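Hydrolase, alpha/beta hydrolase FOLD family (PDB 2XMZ) catalyses the elimination of pyruvate that forms 2-succinyl-6-hydroxy-2,4-cyclohexadiene-1-carboxylate, a step of menaquinone biosynthesis in Staphylococcus aureus, on an alpha/beta hydrolase scaffold. Local coordinates at residues 6-11 / 44-49; 29-34 / 247-252; 116-121 / 198-203; 210-215 / 227-232. One frame throughout, in Å; residues are numbered along the deposited sequence. Where two conformers were deposited one is given.

How the interactions relate
Interaction 1 lies at one margin of the mixed sheet and interaction 4 near the other, their centres about 25 Å apart. Interaction 2 ties a turn after strand 17-22 to the short helix 247-250, near the probable triad of Ser-91, Asp-218 and His-245. It meets interaction 1 through Ser-29 OG and Asp-49 OD1, a probable hydrogen bond of 2.7 Å, and interaction 4 through Ile-247 CD1, which packs on the backbone of Ala-214 and Gly-215. Interactions 3 and 4 are close neighbours, centres about 12 Å apart: Met-228 and Lys-227 of the helix press on Pro-118 and Trp-200. Through that touch the loops of interaction 3 rest on helix 219-231.

Interaction 1: 6-11 / 44-49; sequences YKFYEA and HVITID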
loop_
_atom_site.group_PDB
_atom_site.type_symbol
_atom_site.label_atom_id
_atom_site.label_comp_id
_atom_site.label_asym_id
_atom_site.label_seq_id
_atom_site.Cartn_x
_atom_site.Cartn_y
_atom_site.Cartn_z
ATOM N N TYR A 6 3.156 -14.462 -0.305
ATOM C CA TYR A 6 3.927 -13.695 0.679
ATOM C C TYR A 6 5.330 -14.265 0.871
ATOM O O TYR A 6 5.547 -15.465 0.702
ATOM C CB TYR A 6 3.163 -13.556 2.015
ATOM C CG TYR A 6 3.308 -14.728 2.962
ATOM C CD1 TYR A 6 2.503 -15.863 2.833
ATOM C CD2 TYR A 6 4.239 -14.697 3.993
ATOM C CE1 TYR A 6 2.640 -16.945 3.692
ATOM C CE2 TYR A 6 4.389 -15.772 4.863
ATOM C CZ TYR A 6 3.578 -16.888 4.709
ATOM O OH TYR A 6 3.722 -17.949 5.570
ATOM N N LYS A 7 6.275 -13.390 1.209
ATOM C CA LYS A 7 7.657 -13.794 1.478
ATOM C C LYS A 7 8.075 -13.321 2.881
ATOM O O LYS A 7 7.711 -12.227 3.322
ATOM C CB LYS A 7 8.605 -13.260 0.397
ATOM C CG LYS A 7 8.244 -13.708 -1.057
ATOM C CD LYS A 7 8.771 -12.721 -2.097
ATOM C CE LYS A 7 8.284 -13.045 -3.508
ATOM N NZ LYS A 7 8.906 -14.281 -4.047
ATOM N N PHE A 8 8.807 -14.173 3.589
ATOM C CA PHE A 8 9.272 -13.864 4.934
ATOM C C PHE A 8 10.780 -13.812 4.873
ATOM O O PHE A 8 11.436 -14.742 4.359
ATOM C CB PHE A 8 8.833 -14.946 5.934
ATOM C CG PHE A 8 9.197 -14.639 7.354
ATOM C CD1 PHE A 8 8.286 -14.005 8.190
ATOM C CD2 PHE A 8 10.453 -14.972 7.858
ATOM C CE1 PHE A 8 8.607 -13.709 9.508
ATOM C CE2 PHE A 8 10.791 -14.672 9.188
ATOM C CZ PHE A 8 9.867 -14.046 10.008
ATOM N N TYR A 9 11.316 -12.719 5.391
ATOM C CA TYR A 9 12.742 -12.486 5.443
ATOM C C TYR A 9 13.140 -12.450 6.908
ATOM O O TYR A 9 12.768 -11.523 7.629
ATOM C CB TYR A 9 13.083 -11.160 4.748
ATOM C CG TYR A 9 12.646 -11.110 3.297
ATOM C CD1 TYR A 9 13.515 -11.527 2.273
ATOM C CD2 TYR A 9 11.370 -10.654 2.941
ATOM C CE1 TYR A 9 13.126 -11.482 0.947
ATOM C CE2 TYR A 9 10.964 -10.615 1.597
ATOM C CZ TYR A 9 11.856 -11.026 0.614
ATOM O OH TYR A 9 11.494 -10.982 -0.706
ATOM N N GLU A 10 13.863 -13.479 7.349
ATOM C CA GLU A 10 14.330 -13.558 8.726
ATOM C C GLU A 10 15.266 -12.393 9.047
ATOM O O GLU A 10 16.188 -12.101 8.283
ATOM C CB GLU A 10 15.083 -14.876 8.971
ATOM C CG GLU A 10 14.247 -16.028 9.539
ATOM C CD GLU A 10 14.010 -15.951 11.066
ATOM O OE1 GLU A 10 14.991 -15.955 11.858
ATOM O OE2 GLU A 10 12.824 -15.914 11.473
ATOM N N ALA A 11 15.018 -11.731 10.173
ATOM C CA ALA A 11 15.957 -10.742 10.713
ATOM C C ALA A 11 17.356 -11.329 10.980
ATOM O O ALA A 11 17.498 -12.504 11.330
ATOM C CB ALA A 11 15.404 -10.121 11.987
ATOM N N HIS A 44 12.241 -8.604 11.426
ATOM C CA HIS A 44 11.698 -9.584 10.490
ATOM C C HIS A 44 10.868 -8.817 9.470
ATOM O O HIS A 44 10.187 -7.853 9.815
ATOM C CB HIS A 44 10.812 -10.607 11.191
ATOM C CG HIS A 44 11.532 -11.429 12.215
ATOM N ND1 HIS A 44 12.529 -12.318 11.888
ATOM C CD2 HIS A 44 11.377 -11.506 13.559
ATOM C CE1 HIS A 44 12.965 -12.906 12.990
ATOM N NE2 HIS A 44 12.281 -12.433 14.016
ATOM N N VAL A 45 10.937 -9.241 8.216
ATOM C CA VAL A 45 10.177 -8.552 7.160
ATOM C C VAL A 45 9.318 -9.543 6.403
ATOM O O VAL A 45 9.795 -10.611 6.015
ATOM C CB VAL A 45 11.089 -7.770 6.154
ATOM C CG1 VAL A 45 10.253 -7.226 4.973
ATOM C CG2 VAL A 45 11.860 -6.638 6.854
ATOM N N ILE A 46 8.056 -9.166 6.193
ATOM C CA ILE A 46 7.148 -9.901 5.341
ATOM C C ILE A 46 6.682 -8.977 4.223
ATOM O O ILE A 46 6.370 -7.810 4.441
ATOM C CB ILE A 46 5.895 -10.406 6.101
ATOM C CG1 ILE A 46 6.299 -11.422 7.167
ATOM C CG2 ILE A 46 4.874 -11.044 5.134
ATOM C CD1 ILE A 46 5.177 -11.740 8.155
ATOM N N THR A 47 6.645 -9.510 3.011
ATOM C CA THR A 47 6.010 -8.794 1.930
ATOM C C THR A 47 4.860 -9.663 1.506
ATOM O O THR A 47 4.987 -10.892 1.517
ATOM C CB THR A 47 6.967 -8.547 0.751
ATOM O OG1 THR A 47 7.452 -9.787 0.257
ATOM C CG2 THR A 47 8.143 -7.636 1.171
ATOM N N ILE A 48 3.751 -9.024 1.137
ATOM C CA ILE A 48 2.558 -9.718 0.683
ATOM C C ILE A 48 2.106 -9.092 -0.646
ATOM O O ILE A 48 1.957 -7.866 -0.764
ATOM C CB ILE A 48 1.406 -9.617 1.708
ATOM C CG1 ILE A 48 1.852 -10.135 3.084
ATOM C CG2 ILE A 48 0.168 -10.405 1.212
ATOM C CD1 ILE A 48 0.821 -9.820 4.226
ATOM N N ASP A 49 1.914 -9.958 -1.624
ATOM C CA ASP A 49 1.271 -9.600 -2.873
ATOM C C ASP A 49 -0.243 -9.650 -2.696
ATOM O O ASP A 49 -0.785 -10.673 -2.294
ATOM C CB ASP A 49 1.703 -10.560 -3.980
ATOM C CG ASP A 49 3.085 -10.254 -4.506
ATOM O OD1 ASP A 49 3.614 -9.179 -4.171
ATOM O OD2 ASP A 49 3.651 -11.091 -5.236
HETATM O O HOH W 1 9.516 -9.711 -1.559
#
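Lys-7 and Thr-47 pair through both backbone groups, with Lys-7 N to Thr-47 O at 2.8 Å and Thr-47 N to Lys-7 O at 2.9 Å. Tyr-9 and Val-45 do the same two residues on, Tyr-9 N lying 2.7 Å from Val-45 O. These hydrogen-bonded pairs alternate with the non-hydrogen-bonded pairs Tyr-6/Ile-48 and Phe-8/Ile-46, as in any antiparallel strand pair. On the face of Tyr-6, Phe-8, Ile-46 and Ile-48 the side-chain contacts are apolar. Phe-8 CG stands anti to the backbone N (chi1 -176°); CD1 of the ring lies 3.4 Å from Ile-46 CG1, and Tyr-6 CB rests on Ile-48 CG1. On the other face a water joins two hydroxyls, 2.5 Å from Tyr-9 OH and 2.8 Å from Thr-47 OG1. Beyond the strand end Ala-11 CB makes a CH-pi contact over the His-44 ring, 3.9 Å from its centroid, while the Phe-8 ring meets that imidazole obliquely. Strand 6-9 is the outermost of the sheet in this chain; strand 44-48 pairs on its inner side with the parallel strand 17-22. Helix 66-77 packs against Tyr-6 and Ile-48, and helix 36-40 against Tyr-9 and Val-45 on the other face.

Interaction 2: 29-34 / 247-252; sequences SRTYHN and IHVEDS
The His-248 ring carries Tyr-32 on one face: Tyr-32 CE1 sits over the centre of the imidazole, 3.7 Å above its plane. The two rings are inclined by 40°, with centroids 4.8 Å apart, an oblique pairing. At the edge of the imidazole, in its plane, lie a water and Thr-31 OG1, the latter 2.7 Å from His-248 NE2 in a hydrogen bond that either partner could donate. Thr-31 also serves the tyrosine: its methyl CG2 lies over the centre of the Tyr-32 ring. One threonine therefore offers its hydroxyl to one ring and its methyl to the other, an arrangement made by OG1 standing anti to the backbone N (chi1 -170°).

The same water completes the bridge between the segments. It donates to Thr-31 O at 2.9 Å and to His-248 O at 3.1 Å, and accepts from Asn-34 ND2 at 2.9 Å. His-248 O also accepts from Ser-252 OG at 2.7 Å.

Outside the segments, His-248 ND1 is hydrogen-bonded to Glu-114 OE1, Tyr-90 meets the imidazole edge-to-face, and Tyr-32 OH is bonded to Leu-22 O. With both ring nitrogens engaged, rotation of the imidazole is fixed, and the phenol is held at its far end too. This largely buried network lies near the probable Ser-His-Asp triad, which His-248 does not touch; no direct role follows from the geometry.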
loop_
_atom_site.group_PDB
_atom_site.type_symbol
_atom_site.label_atom_id
_atom_site.label_comp_id
_atom_site.label_asym_id
_atom_site.label_seq_id
_atom_site.Cartn_x
_atom_site.Cartn_y
_atom_site.Cartn_z
ATOM N N SER A 29 5.215 -6.810 -4.563
ATOM C CA SER A 29 6.203 -6.769 -3.493
ATOM C C SER A 29 7.610 -6.410 -3.954
ATOM O O SER A 29 8.423 -5.971 -3.140
ATOM C CB SER A 29 6.226 -8.096 -2.776
ATOM O OG SER A 29 5.014 -8.229 -2.039
ATOM N N ARG A 30 7.902 -6.609 -5.241
ATOM C CA ARG A 30 9.210 -6.253 -5.752
ATOM C C ARG A 30 9.555 -4.775 -5.552
ATOM O O ARG A 30 10.731 -4.442 -5.553
ATOM C CB ARG A 30 9.362 -6.597 -7.236
ATOM C CG ARG A 30 9.587 -8.073 -7.526
ATOM C CD ARG A 30 9.502 -8.298 -9.021
ATOM N NE ARG A 30 8.194 -7.913 -9.544
ATOM C CZ ARG A 30 7.885 -7.852 -10.833
ATOM N NH1 ARG A 30 8.801 -8.130 -11.753
ATOM N NH2 ARG A 30 6.658 -7.482 -11.191
ATOM N N THR A 31 8.550 -3.906 -5.429
ATOM C CA THR A 31 8.762 -2.482 -5.154
ATOM C C THR A 31 9.568 -2.240 -3.864
ATOM O O THR A 31 10.187 -1.183 -3.712
ATOM C CB THR A 31 7.423 -1.685 -5.107
ATOM O OG1 THR A 31 7.697 -0.283 -5.071
ATOM C CG2 THR A 31 6.580 -2.062 -3.875
ATOM N N TYR A 32 9.568 -3.216 -2.949
ATOM C CA TYR A 32 10.292 -3.059 -1.665
ATOM C C TYR A 32 11.665 -3.709 -1.677
ATOM O O TYR A 32 12.393 -3.684 -0.676
ATOM C CB TYR A 32 9.440 -3.592 -0.526
ATOM C CG TYR A 32 8.133 -2.850 -0.430
ATOM C CD1 TYR A 32 8.116 -1.470 -0.231
ATOM C CD2 TYR A 32 6.928 -3.511 -0.579
ATOM C CE1 TYR A 32 6.930 -0.769 -0.178
ATOM C CE2 TYR A 32 5.723 -2.826 -0.523
ATOM C CZ TYR A 32 5.730 -1.459 -0.318
ATOM O OH TYR A 32 4.548 -0.774 -0.255
ATOM N N HIS A 33 12.022 -4.254 -2.844
ATOM C CA HIS A 33 13.270 -5.009 -3.058
ATOM C C HIS A 33 14.513 -4.404 -2.419
ATOM O O HIS A 33 15.216 -5.067 -1.651
ATOM C CB HIS A 33 13.514 -5.228 -4.573
ATOM C CG HIS A 33 13.777 -3.964 -5.353
ATOM N ND1 HIS A 33 12.850 -2.949 -5.475
ATOM C CD2 HIS A 33 14.868 -3.558 -6.049
ATOM C CE1 HIS A 33 13.351 -1.979 -6.218
ATOM N NE2 HIS A 33 14.577 -2.322 -6.576
ATOM N N ASN A 34 14.789 -3.151 -2.747
ATOM C CA ASN A 34 16.005 -2.476 -2.284
ATOM C C ASN A 34 15.897 -1.981 -0.844
ATOM O O ASN A 34 16.831 -1.367 -0.336
ATOM C CB ASN A 34 16.352 -1.304 -3.216
ATOM C CG ASN A 34 15.271 -0.226 -3.222
ATOM O OD1 ASN A 34 15.562 0.967 -3.070
ATOM N ND2 ASN A 34 14.012 -0.647 -3.372
ATOM N N ILE A 247 6.945 7.770 -2.667
ATOM C CA ILE A 247 8.084 8.234 -1.886
ATOM C C ILE A 247 9.162 7.155 -1.753
ATOM O O ILE A 247 10.343 7.441 -1.945
ATOM C CB ILE A 247 7.687 8.637 -0.458
ATOM C CG1 ILE A 247 6.456 9.551 -0.438
ATOM C CG2 ILE A 247 8.889 9.312 0.246
ATOM C CD1 ILE A 247 5.812 9.649 0.956
ATOM N N HIS A 248 8.764 5.918 -1.456
ATOM C CA HIS A 248 9.754 4.843 -1.206
ATOM C C HIS A 248 10.648 4.568 -2.407
ATOM O O HIS A 248 11.688 3.905 -2.295
ATOM C CB HIS A 248 9.095 3.561 -0.641
ATOM C CG HIS A 248 8.213 2.817 -1.598
ATOM N ND1 HIS A 248 6.841 2.897 -1.561
ATOM C CD2 HIS A 248 8.510 1.919 -2.569
ATOM C CE1 HIS A 248 6.328 2.126 -2.505
ATOM N NE2 HIS A 248 7.322 1.506 -3.119
ATOM N N VAL A 249 10.249 5.081 -3.563
ATOM C CA VAL A 249 11.074 4.950 -4.773
ATOM C C VAL A 249 11.856 6.233 -5.106
ATOM O O VAL A 249 12.947 6.167 -5.671
ATOM C CB VAL A 249 10.203 4.539 -5.975
ATOM C CG1 VAL A 249 10.958 4.687 -7.261
ATOM C CG2 VAL A 249 9.768 3.101 -5.829
ATOM N N GLU A 250 11.284 7.391 -4.778
ATOM C CA GLU A 250 11.846 8.668 -5.221
ATOM C C GLU A 250 12.923 9.153 -4.261
ATOM O O GLU A 250 13.911 9.756 -4.690
ATOM C CB GLU A 250 10.749 9.730 -5.380
ATOM C CG GLU A 250 9.707 9.369 -6.424
ATOM C CD GLU A 250 8.864 10.554 -6.870
ATOM O OE1 GLU A 250 9.037 11.674 -6.333
ATOM O OE2 GLU A 250 8.008 10.347 -7.763
ATOM N N ASP A 251 12.715 8.890 -2.965
ATOM C CA ASP A 251 13.734 9.097 -1.943
ATOM C C ASP A 251 13.746 7.913 -0.976
ATOM O O ASP A 251 13.208 8.005 0.148
ATOM C CB ASP A 251 13.481 10.386 -1.178
ATOM C CG ASP A 251 14.717 10.867 -0.433
ATOM O OD1 ASP A 251 15.667 10.059 -0.255
ATOM O OD2 ASP A 251 14.738 12.056 -0.037
ATOM N N SER A 252 14.351 6.816 -1.426
ATOM C CA SER A 252 14.386 5.556 -0.676
ATOM C C SER A 252 15.081 5.692 0.674
ATOM O O SER A 252 14.646 5.104 1.657
ATOM C CB SER A 252 15.027 4.418 -1.497
ATOM O OG SER A 252 14.340 4.181 -2.713
HETATM O O HOH W 2 11.802 1.196 -3.781
#

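Interaction 3: 116-121 / 198-203; sequences TSPGIK and NLWPRL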
loop_
_atom_site.group_PDB
_atom_site.type_symbol
_atom_site.label_atom_id
_atom_site.label_comp_id
_atom_site.label_asym_id
_atom_site.label_seq_id
_atom_site.Cartn_x
_atom_site.Cartn_y
_atom_site.Cartn_z
ATOM N N THR A 116 -1.605 7.294 1.026
ATOM C CA THR A 116 -2.845 6.523 0.925
ATOM C C THR A 116 -4.042 7.360 1.374
ATOM O O THR A 116 -3.902 8.553 1.717
ATOM C CB THR A 116 -2.731 5.196 1.716
ATOM O OG1 THR A 116 -3.771 4.286 1.342
ATOM C CG2 THR A 116 -2.758 5.396 3.251
ATOM N N SER A 117 -5.207 6.723 1.407
ATOM C CA SER A 117 -6.411 7.371 1.904
ATOM C C SER A 117 -7.357 6.335 2.507
ATOM O O SER A 117 -7.238 5.122 2.221
ATOM C CB SER A 117 -7.114 8.146 0.782
ATOM O OG SER A 117 -7.912 7.268 0.043
ATOM N N PRO A 118 -8.282 6.797 3.365
ATOM C CA PRO A 118 -9.261 5.924 3.971
ATOM C C PRO A 118 -10.504 5.798 3.088
ATOM O O PRO A 118 -11.559 5.388 3.557
ATOM C CB PRO A 118 -9.597 6.637 5.303
ATOM C CG PRO A 118 -8.799 7.875 5.320
ATOM C CD PRO A 118 -8.387 8.155 3.912
ATOM N N GLY A 119 -10.353 6.141 1.812
ATOM C CA GLY A 119 -11.422 6.062 0.853
ATOM C C GLY A 119 -12.104 7.397 0.687
ATOM O O GLY A 119 -11.606 8.440 1.139
ATOM N N ILE A 120 -13.275 7.350 0.068
ATOM C CA ILE A 120 -13.951 8.552 -0.353
ATOM C C ILE A 120 -15.177 8.748 0.534
ATOM O O ILE A 120 -15.966 7.819 0.729
ATOM C CB ILE A 120 -14.258 8.483 -1.878
ATOM C CG1 ILE A 120 -12.941 8.426 -2.661
ATOM C CG2 ILE A 120 -15.122 9.656 -2.342
ATOM C CD1 ILE A 120 -13.071 8.102 -4.098
ATOM N N LYS A 121 -15.293 9.952 1.097
ATOM C CA LYS A 121 -16.351 10.276 2.045
ATOM C C LYS A 121 -17.740 10.346 1.420
ATOM O O LYS A 121 -18.674 9.686 1.880
ATOM C CB LYS A 121 -16.084 11.630 2.694
ATOM C CG LYS A 121 -15.118 11.625 3.841
ATOM C CD LYS A 121 -15.506 12.814 4.732
ATOM C CE LYS A 121 -14.313 13.372 5.434
ATOM N NZ LYS A 121 -14.641 14.715 5.999
ATOM N N ASN A 198 -16.158 4.009 3.178
ATOM C CA ASN A 198 -15.609 5.261 3.696
ATOM C C ASN A 198 -15.106 5.032 5.126
ATOM O O ASN A 198 -15.902 5.003 6.075
ATOM C CB ASN A 198 -16.705 6.340 3.683
ATOM C CG ASN A 198 -16.346 7.560 4.511
ATOM O OD1 ASN A 198 -15.174 7.863 4.711
ATOM N ND2 ASN A 198 -17.362 8.277 4.978
ATOM N N LEU A 199 -13.792 4.892 5.281
ATOM C CA LEU A 199 -13.200 4.585 6.603
ATOM C C LEU A 199 -12.870 5.836 7.422
ATOM O O LEU A 199 -12.331 5.743 8.538
ATOM C CB LEU A 199 -11.963 3.694 6.452
ATOM C CG LEU A 199 -12.171 2.311 5.827
ATOM C CD1 LEU A 199 -10.819 1.605 5.749
ATOM C CD2 LEU A 199 -13.159 1.474 6.624
ATOM N N TRP A 200 -13.198 7.002 6.866
ATOM C CA TRP A 200 -12.934 8.278 7.528
ATOM C C TRP A 200 -13.488 8.328 8.965
ATOM O O TRP A 200 -12.758 8.687 9.880
ATOM C CB TRP A 200 -13.447 9.452 6.676
ATOM C CG TRP A 200 -12.519 9.776 5.532
ATOM C CD1 TRP A 200 -12.662 9.394 4.225
ATOM C CD2 TRP A 200 -11.290 10.516 5.603
ATOM N NE1 TRP A 200 -11.612 9.877 3.472
ATOM C CE2 TRP A 200 -10.752 10.562 4.294
ATOM C CE3 TRP A 200 -10.586 11.140 6.645
ATOM C CZ2 TRP A 200 -9.545 11.213 4.000
ATOM C CZ3 TRP A 200 -9.385 11.784 6.348
ATOM C CH2 TRP A 200 -8.887 11.825 5.042
ATOM N N PRO A 201 -14.767 7.937 9.171
ATOM C CA PRO A 201 -15.328 7.976 10.532
ATOM C C PRO A 201 -14.835 6.867 11.489
ATOM O O PRO A 201 -15.108 6.933 12.679
ATOM C CB PRO A 201 -16.839 7.874 10.301
ATOM C CG PRO A 201 -16.987 7.191 9.002
ATOM C CD PRO A 201 -15.783 7.542 8.171
ATOM N N ARG A 202 -14.090 5.892 10.971
ATOM C CA ARG A 202 -13.535 4.798 11.782
ATOM C C ARG A 202 -12.042 4.992 12.081
ATOM O O ARG A 202 -11.454 4.188 12.776
ATOM C CB ARG A 202 -13.773 3.434 11.099
ATOM C CG ARG A 202 -15.250 2.950 11.096
ATOM C CD ARG A 202 -15.327 1.413 11.260
ATOM N NE ARG A 202 -16.665 0.859 11.043
ATOM C CZ ARG A 202 -17.613 0.751 11.978
ATOM N NH1 ARG A 202 -18.795 0.226 11.660
ATOM N NH2 ARG A 202 -17.395 1.162 13.232
ATOM N N LEU A 203 -11.424 6.051 11.545
ATOM C CA LEU A 203 -9.994 6.336 11.815
ATOM C C LEU A 203 -9.675 6.518 13.294
ATOM O O LEU A 203 -8.578 6.155 13.746
ATOM C CB LEU A 203 -9.516 7.585 11.055
ATOM C CG LEU A 203 -9.454 7.471 9.530
ATOM C CD1 LEU A 203 -8.862 8.753 8.948
ATOM C CD2 LEU A 203 -8.663 6.207 9.089
#
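Trp-200 lies between Pro-118 and Lys-121, which take opposite faces of its indole. Pro-118 comes in obliquely, leading with CG and CD: CG stands over the six-membered ring, 3.5 Å from its centroid and 14° off the normal, a CH-pi contact, while CD touches CZ2 at 3.3 Å. Over the other face the extended Lys-121 side chain crosses the indole at about a right angle, its CG 3.3 Å from Trp-200 CD1 and its CE 4.3 Å from the centroid of the five-membered ring. The lysine thus covers the pyrrole part with its methylenes; NZ lies farther off and adds a weak cation-pi attraction at most.

The rotation of the indole is fixed at its rim, where Trp-200 NE1 donates to Gly-119 O over 2.7 Å. The nitrogen approaches from above the carbonyl plane, 41° out of it. A second bond runs from Leu-199 N to Pro-118 O, 2.9 Å, so two consecutive carbonyls hold the opposing loop. Pro-118 CG also meets Leu-203 CD1 at 3.7 Å, to one side of its contact with the indole.

Each loop is also shaped from within. Ser-117 OG accepts from Gly-119 N in an ST turn, and Asn-198 OD1 accepts from Trp-200 N in an Asx turn. The loops stand at the two ends of a largely helical insertion between strands 110-114 and 210-215, the place of the cap in alpha/beta hydrolases, and their contact closes its base.

Interaction 4: 210-215 / 227-232; sequences TLILAG and KMANLI
Met-228 O receives two backbone N-H groups, Leu-231 N and Ile-232 N, each at 2.9 Å. It thus holds the backbone of both residues, and the Ile-232 side chain points toward strand 210-215, as that of Met-228 does.

Ile-212 meets three residues of 227-232: Met-228, Ala-229 and Ile-232. Its two branches divide the work. CD1 points at the helix backbone, 3.6 Å from Ala-229 N and 4.0 Å from Ala-229 CB, an approach consistent with the small side chain there. CG2, anti to the backbone N, faces Met-228 CE at 3.9 Å. The methionine chain bends at its last torsion (chi3 -66°), which places that methyl, and the two side chains lie askew to one another.

Ile-232 answers Thr-210 at about a right angle, its CG2 3.5 Å from Thr-210 OG1, and its CD1 lies 4.2 Å from Ile-212 CD1. The threonine hydroxyl is hydrogen-bonded to Val-208 O, so it can border this greasy seam with its polar end satisfied.

Strand 210-215, helix 219-231 and strand 235-240 form one beta-alpha-beta crossover between adjacent parallel strands. Between the two segments the contacts are van der Waals, mostly from methyl groups; on the helix side Ser-235 OG is bonded to Ala-229 O and Ile-232 O. Burial of apolar surface, with few directional demands, is what joins the two segments.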
loop_
_atom_site.group_PDB
_atom_site.type_symbol
_atom_site.label_atom_id
_atom_site.label_comp_id
_atom_site.label_asym_id
_atom_site.label_seq_id
_atom_site.Cartn_x
_atom_site.Cartn_y
_atom_site.Cartn_z
ATOM N N THR A 210 0.847 5.283 14.772
ATOM C CA THR A 210 0.681 5.331 13.309
ATOM C C THR A 210 1.616 6.383 12.722
ATOM O O THR A 210 1.654 7.537 13.202
ATOM C CB THR A 210 -0.785 5.624 12.928
ATOM O OG1 THR A 210 -1.616 4.570 13.429
ATOM C CG2 THR A 210 -0.985 5.703 11.408
ATOM N N LEU A 211 2.407 5.981 11.726
ATOM C CA LEU A 211 3.224 6.930 10.980
ATOM C C LEU A 211 2.546 7.158 9.638
ATOM O O LEU A 211 2.239 6.221 8.947
ATOM C CB LEU A 211 4.635 6.391 10.737
ATOM C CG LEU A 211 5.580 7.256 9.882
ATOM C CD1 LEU A 211 5.957 8.603 10.586
ATOM C CD2 LEU A 211 6.830 6.466 9.516
ATOM N N ILE A 212 2.309 8.417 9.290
ATOM C CA ILE A 212 1.722 8.766 7.995
ATOM C C ILE A 212 2.727 9.548 7.157
ATOM O O ILE A 212 3.318 10.530 7.627
ATOM C CB ILE A 212 0.405 9.557 8.174
ATOM C CG1 ILE A 212 -0.620 8.702 8.935
ATOM C CG2 ILE A 212 -0.124 10.031 6.822
ATOM C CD1 ILE A 212 -1.689 9.495 9.709
ATOM N N LEU A 213 2.939 9.089 5.924
ATOM C CA LEU A 213 3.896 9.708 5.018
ATOM C C LEU A 213 3.155 10.168 3.776
ATOM O O LEU A 213 2.305 9.447 3.242
ATOM C CB LEU A 213 5.008 8.724 4.639
ATOM C CG LEU A 213 5.753 8.028 5.786
ATOM C CD1 LEU A 213 6.724 6.993 5.268
ATOM C CD2 LEU A 213 6.487 9.023 6.665
ATOM N N ALA A 214 3.471 11.375 3.327
ATOM C CA ALA A 214 2.977 11.877 2.046
ATOM C C ALA A 214 4.125 12.619 1.366
ATOM O O ALA A 214 5.035 13.092 2.033
ATOM C CB ALA A 214 1.777 12.808 2.258
ATOM N N GLY A 215 4.085 12.720 0.047
ATOM C CA GLY A 215 5.134 13.408 -0.676
ATOM C C GLY A 215 4.708 14.832 -0.918
ATOM O O GLY A 215 3.582 15.074 -1.300
ATOM N N LYS A 227 -5.294 15.255 7.147
ATOM C CA LYS A 227 -6.629 14.970 7.668
ATOM C C LYS A 227 -6.662 13.657 8.452
ATOM O O LYS A 227 -7.205 13.628 9.538
ATOM C CB LYS A 227 -7.651 14.932 6.548
ATOM C CG LYS A 227 -8.093 16.280 6.051
ATOM C CD LYS A 227 -9.107 16.012 4.955
ATOM C CE LYS A 227 -9.113 17.083 3.900
ATOM N NZ LYS A 227 -10.072 16.744 2.823
ATOM N N MET A 228 -6.071 12.598 7.894
ATOM C CA MET A 228 -5.920 11.317 8.592
ATOM C C MET A 228 -5.206 11.488 9.937
ATOM O O MET A 228 -5.662 10.973 10.954
ATOM C CB MET A 228 -5.151 10.299 7.738
ATOM C CG MET A 228 -5.878 9.841 6.473
ATOM S SD MET A 228 -5.197 8.315 5.871
ATOM C CE MET A 228 -3.553 8.863 5.411
ATOM N N ALA A 229 -4.100 12.221 9.935
ATOM C CA ALA A 229 -3.317 12.433 11.163
ATOM C C ALA A 229 -4.163 13.034 12.267
ATOM O O ALA A 229 -4.052 12.636 13.430
ATOM C CB ALA A 229 -2.115 13.316 10.882
ATOM N N ASN A 230 -5.025 13.985 11.900
ATOM C CA ASN A 230 -5.918 14.639 12.851
ATOM C C ASN A 230 -6.831 13.671 13.569
ATOM O O ASN A 230 -7.238 13.918 14.704
ATOM C CB ASN A 230 -6.827 15.654 12.140
ATOM C CG ASN A 230 -6.127 16.934 11.782
ATOM O OD1 ASN A 230 -5.084 17.271 12.349
ATOM N ND2 ASN A 230 -6.713 17.681 10.839
ATOM N N LEU A 231 -7.196 12.597 12.872
ATOM C CA LEU A 231 -8.272 11.709 13.296
ATOM C C LEU A 231 -7.772 10.430 13.964
ATOM O O LEU A 231 -8.463 9.862 14.798
ATOM C CB LEU A 231 -9.166 11.355 12.095
ATOM C CG LEU A 231 -10.078 12.527 11.637
ATOM C CD1 LEU A 231 -10.810 12.211 10.321
ATOM C CD2 LEU A 231 -11.062 12.930 12.730
ATOM N N ILE A 232 -6.594 9.974 13.560
ATOM C CA ILE A 232 -5.943 8.809 14.192
ATOM C C ILE A 232 -5.235 9.346 15.437
ATOM O O ILE A 232 -4.353 10.198 15.315
ATOM C CB ILE A 232 -4.967 8.113 13.212
ATOM C CG1 ILE A 232 -5.730 7.630 11.975
ATOM C CG2 ILE A 232 -4.176 6.974 13.916
ATOM C CD1 ILE A 232 -4.843 6.985 10.903
#